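Local coordinates for AP-4 complex accessory subunit Tepsin (Equus caballus, PDB 5WF2), which probably associates with the adaptor complex AP-4 and may thereby act in vesicular protein trafficking at the trans-Golgi network, this chain being its VHS/ENTH-like domain, at residues L28-T33 with K52-L57; A61-L66 with L100-P105; C68-T73 with R80-V85; P105-L110 with T123-H128. One frame throughout, in Å; residues are numbered along the deposited sequence. Where two conformers were deposited one is given.

Contact 1 (L28-T33 with K52-L57); sequences LSLVQT and KECGLL
Leu30 of helix 25-35 lays its two methyls against Glu53, Cys54 and Leu57 at the C-terminal end of helix 44-56, joining the first two helices of tepsin's all-helical VHS/ENTH-like domain. Its CG stands anti to the backbone N (chi1 -179°), and chi2 near +64° divides the work between the branches. CD1 rests on the aliphatic root of Glu53, with Leu30 CD1 3.8 Å from Glu53 CB. CD2 touches the same root, Leu30 CD2 lying 4.0 Å from Glu53 CB, but also serves the other two partners. Although Glu53 sets off toward Leu30, its chain bends at chi2 (-55°) and leads the carboxylate away, so the leucine meets methylenes and no charge; the two side chains cross obliquely. The thiol of Cys54 comes in at the second methyl, with Cys54 SG 4.0 Å from Leu30 CD2, and Cys54 packs onward against Cys59 and Leu93. With an alanine here, Glu53 CB, the thiol and Leu57 would probably lose their shared apolar partner, opening a gap between the helices. Val31, the next residue along, turns instead to Val62, Leu65 and Leu66 of helix 59-68. Leu57, just past the last turn, also touches Gln26 and Glu27, and closes the contact with its CD1 4.1 Å from Leu30 CD2.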
loop_
_atom_site.group_PDB
_atom_site.type_symbol
_atom_site.label_atom_id
_atom_site.label_comp_id
_atom_site.label_asym_id
_atom_site.label_seq_id
_atom_site.Cartn_x
_atom_site.Cartn_y
_atom_site.Cartn_z
ATOM N N LEU A 28 -11.392 -3.753 3.927
ATOM C CA LEU A 28 -10.795 -5.036 3.583
ATOM C C LEU A 28 -11.196 -5.470 2.181
ATOM O O LEU A 28 -10.354 -5.908 1.395
ATOM C CB LEU A 28 -11.185 -6.088 4.604
ATOM C CG LEU A 28 -10.668 -7.493 4.251
ATOM C CD1 LEU A 28 -9.136 -7.560 4.131
ATOM C CD2 LEU A 28 -11.126 -8.489 5.278
ATOM N N SER A 29 -12.475 -5.352 1.847
ATOM C CA SER A 29 -12.923 -5.681 0.495
ATOM C C SER A 29 -12.166 -4.884 -0.544
ATOM O O SER A 29 -11.807 -5.422 -1.598
ATOM C CB SER A 29 -14.415 -5.413 0.347
ATOM O OG SER A 29 -15.156 -6.101 1.348
ATOM N N LEU A 30 -11.934 -3.588 -0.279
ATOM C CA LEU A 30 -11.202 -2.749 -1.229
ATOM C C LEU A 30 -9.787 -3.274 -1.442
ATOM O O LEU A 30 -9.306 -3.370 -2.579
ATOM C CB LEU A 30 -11.157 -1.290 -0.745
ATOM C CG LEU A 30 -10.415 -0.366 -1.717
ATOM C CD1 LEU A 30 -11.124 -0.263 -3.079
ATOM C CD2 LEU A 30 -10.198 1.028 -1.094
ATOM N N VAL A 31 -9.092 -3.595 -0.355
ATOM C CA VAL A 31 -7.707 -4.044 -0.465
ATOM C C VAL A 31 -7.645 -5.396 -1.138
ATOM O O VAL A 31 -6.726 -5.678 -1.917
ATOM C CB VAL A 31 -7.064 -4.090 0.926
ATOM C CG1 VAL A 31 -5.740 -4.850 0.924
ATOM C CG2 VAL A 31 -6.869 -2.655 1.455
ATOM N N GLN A 32 -8.617 -6.265 -0.837
ATOM C CA GLN A 32 -8.653 -7.564 -1.506
ATOM C C GLN A 32 -8.883 -7.384 -3.002
ATOM O O GLN A 32 -8.271 -8.074 -3.812
ATOM C CB GLN A 32 -9.723 -8.461 -0.866
ATOM C CG GLN A 32 -9.378 -8.981 0.518
ATOM C CD GLN A 32 -10.531 -9.737 1.208
ATOM O OE1 GLN A 32 -11.717 -9.501 0.933
ATOM N NE2 GLN A 32 -10.169 -10.628 2.131
ATOM N N THR A 33 -9.709 -6.414 -3.393
ATOM C CA THR A 33 -9.911 -6.147 -4.814
ATOM C C THR A 33 -8.626 -5.666 -5.467
ATOM O O THR A 33 -8.198 -6.190 -6.507
ATOM C CB THR A 33 -11.024 -5.106 -5.008
ATOM O OG1 THR A 33 -12.300 -5.725 -4.838
ATOM C CG2 THR A 33 -10.991 -4.470 -6.398
ATOM N N LYS A 52 -10.210 6.830 -5.497
ATOM C CA LYS A 52 -11.560 7.365 -5.314
ATOM C C LYS A 52 -12.250 6.704 -4.132
ATOM O O LYS A 52 -12.797 7.389 -3.254
ATOM C CB LYS A 52 -12.366 7.162 -6.597
ATOM C CG LYS A 52 -13.839 7.491 -6.443
ATOM C CD LYS A 52 -14.450 7.846 -7.779
ATOM C CE LYS A 52 -15.967 7.729 -7.741
ATOM N NZ LYS A 52 -16.456 6.418 -8.293
ATOM N N GLU A 53 -12.173 5.370 -4.059
ATOM C CA GLU A 53 -12.812 4.651 -2.963
ATOM C C GLU A 53 -12.143 4.949 -1.635
ATOM O O GLU A 53 -12.818 5.070 -0.611
ATOM C CB GLU A 53 -12.779 3.150 -3.231
ATOM C CG GLU A 53 -13.697 2.673 -4.337
ATOM C CD GLU A 53 -15.146 3.087 -4.126
ATOM O OE1 GLU A 53 -15.660 2.897 -3.004
ATOM O OE2 GLU A 53 -15.759 3.617 -5.084
ATOM N N CYS A 54 -10.811 5.023 -1.615
ATOM C CA CYS A 54 -10.122 5.442 -0.395
ATOM C C CYS A 54 -10.705 6.727 0.170
ATOM O O CYS A 54 -10.862 6.865 1.385
ATOM C CB CYS A 54 -8.639 5.658 -0.662
ATOM S SG CYS A 54 -7.733 4.151 -0.698
ATOM N N GLY A 55 -10.976 7.696 -0.697
ATOM C CA GLY A 55 -11.552 8.956 -0.267
ATOM C C GLY A 55 -12.870 8.805 0.435
ATOM O O GLY A 55 -13.263 9.703 1.185
ATOM N N LEU A 56 -13.571 7.694 0.215
ATOM C CA LEU A 56 -14.882 7.499 0.814
ATOM C C LEU A 56 -14.834 6.649 2.071
ATOM O O LEU A 56 -15.815 6.620 2.819
ATOM C CB LEU A 56 -15.839 6.861 -0.220
ATOM C CG LEU A 56 -16.067 7.712 -1.476
ATOM C CD1 LEU A 56 -16.863 6.964 -2.575
ATOM C CD2 LEU A 56 -16.755 9.023 -1.123
ATOM N N LEU A 57 -13.730 5.958 2.314
ATOM C CA LEU A 57 -13.570 5.059 3.434
ATOM C C LEU A 57 -12.505 5.635 4.375
ATOM O O LEU A 57 -12.093 6.800 4.247
ATOM C CB LEU A 57 -13.212 3.665 2.910
ATOM C CG LEU A 57 -14.181 3.034 1.890
ATOM C CD1 LEU A 57 -13.536 1.864 1.222
ATOM C CD2 LEU A 57 -15.447 2.613 2.608
#

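Contact 2 (A61-L66 with L100-P105); sequences AVLELL and LLLTRP
Leu63 of helix 59-68 meets Leu102 and Thr103 of helix 96-111 in a purely apolar patch. Leu63 was modelled in two conformers; in the one described its CD2 reaches both partners, 3.8 Å from Leu102 CD1 and 3.8 Å from Thr103 CG2. In that copy the other branch bears on the threonine too, Leu63 CD1 being 3.8 Å from Thr103 CG2, so that one methyl of Thr103 sits against both branches of the leucine, the two side chains crossing at about a right angle. Thr103 offers this methyl because its OG1 stands between the backbone N and the carbonyl carbon (chi1 61°), where it hydrogen-bonds to Ile99 O in its own helix.

At the partly exposed side chain of Glu64, a polar group lies beside a methyl: the chain bends at chi2 (-75°) and brings Glu64 OE2 to within 3.6 Å of Leu102 CD2, a van der Waals approach and no polar bond.

Thr103 also touches Phe129 of helix 117-132. The axes of segments 61-66 and 100-105 run almost parallel, 7° apart in direction and 10.4 Å at closest approach. Such side-by-side helices, two places apart in the helix order with helix 75-89 between them, are characteristic of an alpha-helical solenoid such as the VHS/ENTH-like domain.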
loop_
_atom_site.group_PDB
_atom_site.type_symbol
_atom_site.label_atom_id
_atom_site.label_comp_id
_atom_site.label_asym_id
_atom_site.label_seq_id
_atom_site.Cartn_x
_atom_site.Cartn_y
_atom_site.Cartn_z
ATOM N N ALA A 61 -7.118 2.896 7.877
ATOM C CA ALA A 61 -7.410 1.478 7.971
ATOM C C ALA A 61 -7.055 0.755 6.677
ATOM O O ALA A 61 -6.538 -0.359 6.711
ATOM C CB ALA A 61 -8.891 1.273 8.313
ATOM N N VAL A 62 -7.329 1.369 5.531
ATOM C CA VAL A 62 -6.888 0.806 4.241
ATOM C C VAL A 62 -5.379 0.563 4.233
ATOM O O VAL A 62 -4.891 -0.497 3.802
ATOM C CB VAL A 62 -7.292 1.739 3.088
ATOM C CG1 VAL A 62 -6.628 1.262 1.788
ATOM C CG2 VAL A 62 -8.806 1.784 2.910
ATOM N N LEU A 63 -4.616 1.564 4.668
ATOM C CA LEU A 63 -3.169 1.432 4.704
ATOM C C LEU A 63 -2.742 0.327 5.673
ATOM O O LEU A 63 -1.836 -0.454 5.369
ATOM C CB LEU A 63 -2.539 2.783 5.068
ATOM C CG LEU A 63 -1.047 3.026 4.786
ATOM C CD1 LEU A 63 -0.764 2.815 3.323
ATOM C CD2 LEU A 63 -0.611 4.443 5.181
ATOM N N GLU A 64 -3.354 0.250 6.850
ATOM C CA GLU A 64 -2.979 -0.841 7.729
ATOM C C GLU A 64 -3.289 -2.196 7.095
ATOM O O GLU A 64 -2.531 -3.157 7.286
ATOM C CB GLU A 64 -3.648 -0.680 9.094
ATOM C CG GLU A 64 -3.127 0.499 9.917
ATOM C CD GLU A 64 -1.764 0.262 10.537
ATOM O OE1 GLU A 64 -1.343 -0.910 10.655
ATOM O OE2 GLU A 64 -1.134 1.268 10.924
ATOM N N LEU A 65 -4.358 -2.295 6.302
ATOM C CA LEU A 65 -4.681 -3.565 5.657
ATOM C C LEU A 65 -3.751 -3.849 4.489
ATOM O O LEU A 65 -3.353 -5.008 4.261
ATOM C CB LEU A 65 -6.150 -3.569 5.224
ATOM C CG LEU A 65 -7.096 -3.612 6.435
ATOM C CD1 LEU A 65 -8.499 -3.202 6.096
ATOM C CD2 LEU A 65 -7.096 -4.944 6.988
ATOM N N LEU A 66 -3.320 -2.809 3.787
ATOM C CA LEU A 66 -2.304 -3.008 2.766
ATOM C C LEU A 66 -1.027 -3.512 3.388
ATOM O O LEU A 66 -0.382 -4.403 2.849
ATOM C CB LEU A 66 -2.043 -1.705 2.006
ATOM C CG LEU A 66 -3.122 -1.294 1.002
ATOM C CD1 LEU A 66 -2.915 0.168 0.626
ATOM C CD2 LEU A 66 -3.092 -2.203 -0.211
ATOM N N LEU A 100 4.204 8.066 5.860
ATOM C CA LEU A 100 5.540 7.572 6.178
ATOM C C LEU A 100 5.581 6.971 7.572
ATOM O O LEU A 100 6.131 5.883 7.773
ATOM C CB LEU A 100 6.557 8.671 6.048
ATOM C CG LEU A 100 8.017 8.368 6.434
ATOM C CD1 LEU A 100 8.577 7.186 5.672
ATOM C CD2 LEU A 100 8.809 9.601 6.192
ATOM N N LEU A 101 5.044 7.685 8.555
ATOM C CA LEU A 101 4.976 7.134 9.910
ATOM C C LEU A 101 4.375 5.745 9.916
ATOM O O LEU A 101 4.888 4.841 10.582
ATOM C CB LEU A 101 4.172 8.088 10.789
ATOM C CG LEU A 101 3.991 7.743 12.258
ATOM C CD1 LEU A 101 3.703 9.028 12.962
ATOM C CD2 LEU A 101 2.859 6.746 12.495
ATOM N N LEU A 102 3.268 5.541 9.185
ATOM C CA LEU A 102 2.615 4.245 9.204
ATOM C C LEU A 102 3.365 3.182 8.400
ATOM O O LEU A 102 3.324 2.009 8.769
ATOM C CB LEU A 102 1.198 4.360 8.674
ATOM C CG LEU A 102 0.309 5.306 9.514
ATOM C CD1 LEU A 102 -0.963 5.671 8.757
ATOM C CD2 LEU A 102 0.003 4.652 10.859
ATOM N N THR A 103 4.010 3.552 7.308
ATOM C CA THR A 103 4.571 2.539 6.419
ATOM C C THR A 103 6.058 2.308 6.623
ATOM O O THR A 103 6.589 1.301 6.123
ATOM C CB THR A 103 4.330 2.905 4.942
ATOM O OG1 THR A 103 4.962 4.139 4.630
ATOM C CG2 THR A 103 2.841 3.029 4.651
ATOM N N ARG A 104 6.757 3.209 7.306
ATOM C CA ARG A 104 8.208 3.099 7.382
ATOM C C ARG A 104 8.693 1.736 7.839
ATOM O O ARG A 104 9.628 1.204 7.212
ATOM C CB ARG A 104 8.784 4.188 8.285
ATOM C CG ARG A 104 10.253 3.982 8.551
ATOM C CD ARG A 104 10.718 4.853 9.673
ATOM N NE ARG A 104 10.986 6.223 9.247
ATOM C CZ ARG A 104 10.180 7.245 9.494
ATOM N NH1 ARG A 104 9.034 7.019 10.123
ATOM N NH2 ARG A 104 10.522 8.471 9.107
ATOM N N PRO A 105 8.160 1.122 8.896
ATOM C CA PRO A 105 8.758 -0.146 9.359
ATOM C C PRO A 105 8.710 -1.268 8.348
ATOM O O PRO A 105 9.714 -1.965 8.156
ATOM C CB PRO A 105 7.937 -0.476 10.613
ATOM C CG PRO A 105 7.490 0.825 11.110
ATOM C CD PRO A 105 7.199 1.644 9.883
#

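Contact 3 (C68-T73 with R80-V85); sequences CHLGGT and RALGAV
Leu70 overlaps Leu82 and Ala81 of helix 75-89 with the end of its side chain, tying the loop that follows helix 59-68 to the helix after it. Its CG lies anti to the carbonyl carbon (chi1 -68°), and this swings the branches nearer the helix than its first bond suggests. CD2 does most of the touching: Leu70 CD2 is 3.7 Å from Leu82 CD2 and 3.8 Å from Leu82 CG, and also 3.8 Å from Ala81 CB. CD1 adds a looser touch, Leu70 CD1 to Leu82 CD2 being 4.1 Å. The two leucines meet at about a right angle, methyl against methyl and branch carbon.

His69 brings only its root to the helix, with His69 CB 4.3 Å from Ala81 CB; the imidazole leads away, its ND1 hydrogen-bonded with Leu65 O. Leu70 is the third residue of a type I beta turn from Cys68 to Gly71. The hydroxyl of Thr73 then folds back on the turn, Thr73 OG1 giving its hydrogen to His69 O at 3.0 Å from well above the carbonyl plane, 36° out of it. Leu70 O is bonded to Gln78 NE2 and Arg106 NH2, while Leu82 also packs on Ile125, Leu107 and Leu110.

The chemistry thus divides cleanly: only carbon meets carbon between the two segments, consistent with the loop being held to the helix by buried apolar contact while its polar bonds stay local or go to Gln78 and Arg106.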
loop_
_atom_site.group_PDB
_atom_site.type_symbol
_atom_site.label_atom_id
_atom_site.label_comp_id
_atom_site.label_asym_id
_atom_site.label_seq_id
_atom_site.Cartn_x
_atom_site.Cartn_y
_atom_site.Cartn_z
ATOM N N CYS A 68 -0.725 -5.303 6.025
ATOM C CA CYS A 68 -0.954 -6.725 6.279
ATOM C C CYS A 68 -0.673 -7.564 5.046
ATOM O O CYS A 68 -0.040 -8.620 5.143
ATOM C CB CYS A 68 -2.383 -6.946 6.782
ATOM S SG CYS A 68 -2.616 -6.307 8.422
ATOM N N HIS A 69 -1.107 -7.116 3.872
ATOM C CA HIS A 69 -0.851 -7.874 2.659
ATOM C C HIS A 69 0.591 -7.802 2.175
ATOM O O HIS A 69 0.897 -8.404 1.143
ATOM C CB HIS A 69 -1.779 -7.409 1.538
ATOM C CG HIS A 69 -3.185 -7.882 1.703
ATOM N ND1 HIS A 69 -4.043 -7.373 2.657
ATOM C CD2 HIS A 69 -3.881 -8.833 1.039
ATOM C CE1 HIS A 69 -5.207 -7.990 2.573
ATOM N NE2 HIS A 69 -5.135 -8.883 1.600
ATOM N N LEU A 70 1.478 -7.085 2.847
ATOM C CA LEU A 70 2.876 -7.091 2.448
ATOM C C LEU A 70 3.630 -8.256 3.046
ATOM O O LEU A 70 4.785 -8.450 2.695
ATOM C CB LEU A 70 3.580 -5.787 2.853
ATOM C CG LEU A 70 3.072 -4.578 2.077
ATOM C CD1 LEU A 70 3.747 -3.338 2.575
ATOM C CD2 LEU A 70 3.405 -4.703 0.631
ATOM N N GLY A 71 2.999 -9.029 3.910
ATOM C CA GLY A 71 3.635 -10.199 4.489
ATOM C C GLY A 71 2.721 -11.401 4.410
ATOM O O GLY A 71 1.496 -11.277 4.512
ATOM N N GLY A 72 3.329 -12.567 4.224
ATOM C CA GLY A 72 2.557 -13.793 4.159
ATOM C C GLY A 72 1.808 -13.968 2.867
ATOM O O GLY A 72 0.806 -14.693 2.830
ATOM N N THR A 73 2.261 -13.322 1.797
ATOM C CA THR A 73 1.583 -13.437 0.520
ATOM C C THR A 73 2.601 -13.786 -0.553
ATOM O O THR A 73 3.765 -14.086 -0.254
ATOM C CB THR A 73 0.839 -12.130 0.172
ATOM O OG1 THR A 73 1.777 -11.057 0.031
ATOM C CG2 THR A 73 -0.155 -11.744 1.259
ATOM N N ARG A 80 1.419 -5.436 -5.986
ATOM C CA ARG A 80 0.202 -4.645 -6.150
ATOM C C ARG A 80 -0.109 -3.854 -4.892
ATOM O O ARG A 80 -0.568 -2.708 -4.976
ATOM C CB ARG A 80 -0.979 -5.549 -6.541
ATOM C CG ARG A 80 -0.790 -6.222 -7.927
ATOM C CD ARG A 80 -1.995 -7.060 -8.321
ATOM N NE ARG A 80 -3.191 -6.251 -8.494
ATOM C CZ ARG A 80 -3.536 -5.646 -9.615
ATOM N NH1 ARG A 80 -2.787 -5.778 -10.679
ATOM N NH2 ARG A 80 -4.650 -4.913 -9.672
ATOM N N ALA A 81 0.115 -4.448 -3.724
ATOM C CA ALA A 81 -0.091 -3.731 -2.466
ATOM C C ALA A 81 0.847 -2.539 -2.369
ATOM O O ALA A 81 0.409 -1.455 -1.984
ATOM C CB ALA A 81 0.095 -4.677 -1.277
ATOM N N LEU A 82 2.135 -2.714 -2.720
ATOM C CA LEU A 82 3.066 -1.575 -2.801
ATOM C C LEU A 82 2.598 -0.519 -3.793
ATOM O O LEU A 82 2.758 0.688 -3.553
ATOM C CB LEU A 82 4.479 -2.026 -3.174
ATOM C CG LEU A 82 5.248 -2.831 -2.112
ATOM C CD1 LEU A 82 6.543 -3.399 -2.675
ATOM C CD2 LEU A 82 5.558 -2.026 -0.866
ATOM N N GLY A 83 2.110 -0.945 -4.955
ATOM C CA GLY A 83 1.540 0.008 -5.893
ATOM C C GLY A 83 0.437 0.833 -5.279
ATOM O O GLY A 83 0.342 2.038 -5.523
ATOM N N ALA A 84 -0.435 0.188 -4.509
ATOM C CA ALA A 84 -1.549 0.886 -3.891
ATOM C C ALA A 84 -1.044 1.877 -2.849
ATOM O O ALA A 84 -1.579 2.978 -2.748
ATOM C CB ALA A 84 -2.523 -0.098 -3.265
ATOM N N VAL A 85 -0.025 1.482 -2.074
ATOM C CA VAL A 85 0.638 2.388 -1.126
ATOM C C VAL A 85 1.199 3.602 -1.854
ATOM O O VAL A 85 0.986 4.738 -1.441
ATOM C CB VAL A 85 1.746 1.648 -0.349
ATOM C CG1 VAL A 85 2.595 2.650 0.481
ATOM C CG2 VAL A 85 1.191 0.564 0.548
#

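Contact 4 (P105-L110 with T123-H128); sequences PRLQEL and TKILRH
Leu107 and Leu126 face each other through unlike torsions: CG of Leu107 is anti to its carbonyl carbon (chi1 -71°), whereas CG of Leu126 is anti to its backbone N (chi1 -180°). Each residue starts toward the other helix, and the roots meet with Leu107 CB 4.1 Å from Leu126 CB, where Leu107 CA and Leu126 CA are 6.1 Å apart. From there the branches diverge. Leu107 CD1 runs over the backbone of the partner helix, 4.1 Å from Leu126 CA, and on to Ile125, where it lies 3.8 Å from Ile125 CG2 with the side chains at about a right angle. Leu126 sends CD2 the other way, to the outer edge, where it is 3.8 Å from Gln108 CG and also abuts the backbone N of Gln108; the glutamine lends a methylene here while the rest of its chain extends beyond.

On another side of helix 96-111, Arg106 and Glu109 form a salt bridge one turn apart, Arg106 NH1 to Glu109 OE1 at 2.9 Å, using the carboxylate's anti lone pair. Leu107 also packs on Ala122, and Leu126 on Leu100.

The axes of segments 105-110 and 123-128 approach to 9.1 Å and run 135° apart in direction, a splayed antiparallel pair of consecutive helices: the alpha-alpha hairpin that ends this VHS/ENTH-like domain.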
loop_
_atom_site.group_PDB
_atom_site.type_symbol
_atom_site.label_atom_id
_atom_site.label_comp_id
_atom_site.label_asym_id
_atom_site.label_seq_id
_atom_site.Cartn_x
_atom_site.Cartn_y
_atom_site.Cartn_z
ATOM N N PRO A 105 8.160 1.122 8.896
ATOM C CA PRO A 105 8.758 -0.146 9.359
ATOM C C PRO A 105 8.710 -1.268 8.348
ATOM O O PRO A 105 9.714 -1.965 8.156
ATOM C CB PRO A 105 7.937 -0.476 10.613
ATOM C CG PRO A 105 7.490 0.825 11.110
ATOM C CD PRO A 105 7.199 1.644 9.883
ATOM N N ARG A 106 7.566 -1.485 7.708
ATOM C CA ARG A 106 7.471 -2.576 6.760
ATOM C C ARG A 106 8.240 -2.262 5.490
ATOM O O ARG A 106 8.900 -3.144 4.924
ATOM C CB ARG A 106 6.017 -2.901 6.449
ATOM C CG ARG A 106 5.849 -4.178 5.599
ATOM C CD ARG A 106 6.537 -5.454 6.252
ATOM N NE ARG A 106 6.404 -6.633 5.394
ATOM C CZ ARG A 106 7.276 -7.643 5.329
ATOM N NH1 ARG A 106 8.378 -7.646 6.071
ATOM N NH2 ARG A 106 7.065 -8.642 4.475
ATOM N N LEU A 107 8.210 -1.011 5.043
ATOM C CA LEU A 107 9.027 -0.636 3.889
ATOM C C LEU A 107 10.514 -0.804 4.177
ATOM O O LEU A 107 11.270 -1.242 3.296
ATOM C CB LEU A 107 8.726 0.799 3.475
ATOM C CG LEU A 107 7.370 1.050 2.829
ATOM C CD1 LEU A 107 7.242 2.523 2.568
ATOM C CD2 LEU A 107 7.291 0.291 1.489
ATOM N N GLN A 108 10.968 -0.466 5.393
ATOM C CA GLN A 108 12.369 -0.706 5.753
ATOM C C GLN A 108 12.702 -2.200 5.718
ATOM O O GLN A 108 13.756 -2.591 5.208
ATOM C CB GLN A 108 12.695 -0.138 7.152
ATOM C CG GLN A 108 13.044 1.324 7.199
ATOM C CD GLN A 108 13.111 1.890 8.630
ATOM O OE1 GLN A 108 12.623 1.279 9.585
ATOM N NE2 GLN A 108 13.751 3.056 8.773
ATOM N N GLU A 109 11.823 -3.044 6.255
ATOM C CA GLU A 109 12.048 -4.488 6.210
ATOM C C GLU A 109 12.173 -5.002 4.780
ATOM O O GLU A 109 13.083 -5.788 4.461
ATOM C CB GLU A 109 10.926 -5.217 6.930
ATOM C CG GLU A 109 11.029 -5.121 8.447
ATOM C CD GLU A 109 9.775 -5.551 9.170
ATOM O OE1 GLU A 109 8.841 -6.103 8.522
ATOM O OE2 GLU A 109 9.731 -5.316 10.401
ATOM N N LEU A 110 11.256 -4.592 3.902
ATOM C CA LEU A 110 11.297 -5.071 2.523
ATOM C C LEU A 110 12.532 -4.556 1.802
ATOM O O LEU A 110 13.159 -5.296 1.030
ATOM C CB LEU A 110 10.034 -4.692 1.766
ATOM C CG LEU A 110 8.691 -5.246 2.270
ATOM C CD1 LEU A 110 7.561 -4.716 1.482
ATOM C CD2 LEU A 110 8.612 -6.732 2.189
ATOM N N THR A 123 11.967 0.067 -1.780
ATOM C CA THR A 123 13.019 1.043 -1.562
ATOM C C THR A 123 12.643 2.386 -2.192
ATOM O O THR A 123 12.794 3.437 -1.554
ATOM C CB THR A 123 14.353 0.533 -2.111
ATOM O OG1 THR A 123 14.742 -0.679 -1.432
ATOM C CG2 THR A 123 15.440 1.563 -1.901
ATOM N N LYS A 124 12.128 2.369 -3.438
ATOM C CA LYS A 124 11.810 3.635 -4.123
ATOM C C LYS A 124 10.688 4.368 -3.412
ATOM O O LYS A 124 10.724 5.593 -3.285
ATOM C CB LYS A 124 11.412 3.391 -5.582
ATOM C CG LYS A 124 12.405 2.576 -6.336
ATOM C CD LYS A 124 12.418 2.857 -7.846
ATOM C CE LYS A 124 11.181 2.405 -8.550
ATOM N NZ LYS A 124 11.433 2.340 -10.057
ATOM N N ILE A 125 9.697 3.626 -2.914
ATOM C CA ILE A 125 8.601 4.248 -2.179
ATOM C C ILE A 125 9.134 4.882 -0.898
ATOM O O ILE A 125 8.763 6.001 -0.530
ATOM C CB ILE A 125 7.511 3.216 -1.859
ATOM C CG1 ILE A 125 6.828 2.724 -3.130
ATOM C CG2 ILE A 125 6.491 3.821 -0.955
ATOM C CD1 ILE A 125 5.925 1.533 -2.989
ATOM N N LEU A 126 9.949 4.134 -0.159
ATOM C CA LEU A 126 10.476 4.636 1.101
ATOM C C LEU A 126 11.317 5.870 0.864
ATOM O O LEU A 126 11.193 6.867 1.583
ATOM C CB LEU A 126 11.296 3.538 1.779
ATOM C CG LEU A 126 11.935 3.855 3.128
ATOM C CD1 LEU A 126 10.897 4.338 4.090
ATOM C CD2 LEU A 126 12.614 2.600 3.675
ATOM N N ARG A 127 12.183 5.838 -0.160
ATOM C CA ARG A 127 13.033 7.000 -0.436
ATOM C C ARG A 127 12.218 8.219 -0.848
ATOM O O ARG A 127 12.564 9.348 -0.498
ATOM C CB ARG A 127 14.064 6.669 -1.516
ATOM C CG ARG A 127 15.106 5.595 -1.116
ATOM C CD ARG A 127 16.173 6.063 -0.143
ATOM N NE ARG A 127 15.791 5.764 1.231
ATOM C CZ ARG A 127 15.996 4.599 1.838
ATOM N NH1 ARG A 127 16.598 3.599 1.200
ATOM N NH2 ARG A 127 15.585 4.439 3.094
ATOM N N HIS A 128 11.112 8.008 -1.534
ATOM C CA HIS A 128 10.234 9.098 -1.924
ATOM C C HIS A 128 9.568 9.735 -0.700
ATOM O O HIS A 128 9.585 10.962 -0.537
ATOM C CB HIS A 128 9.210 8.577 -2.905
ATOM C CG HIS A 128 8.318 9.642 -3.451
ATOM N ND1 HIS A 128 8.708 10.494 -4.469
ATOM C CD2 HIS A 128 7.104 10.069 -3.045
ATOM C CE1 HIS A 128 7.729 11.346 -4.714
ATOM N NE2 HIS A 128 6.747 11.120 -3.862
#

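How the contacts relate
Contacts 3 and 4 are the more buried pair, whereas contacts 1 and 2 mix buried leucines with partly exposed glutamates, one turning its carboxylate away and the other bringing an oxygen up to a methyl. Contact 1 joins the first two helices and contact 4 the last two, on opposite sides of the chain's centre and about 22 Å apart between centres. Contact 2 spans the middle and shares helix 96-111 with contact 4; contact 3 lies within the chain it encloses, and the two merge through Leu66 with Ala84 and Leu63 with Val85. None has a polar bond between its segments, but contact 3 alone pairs a loop with a helix, where a threonine hydroxyl bonds back to the loop's own backbone.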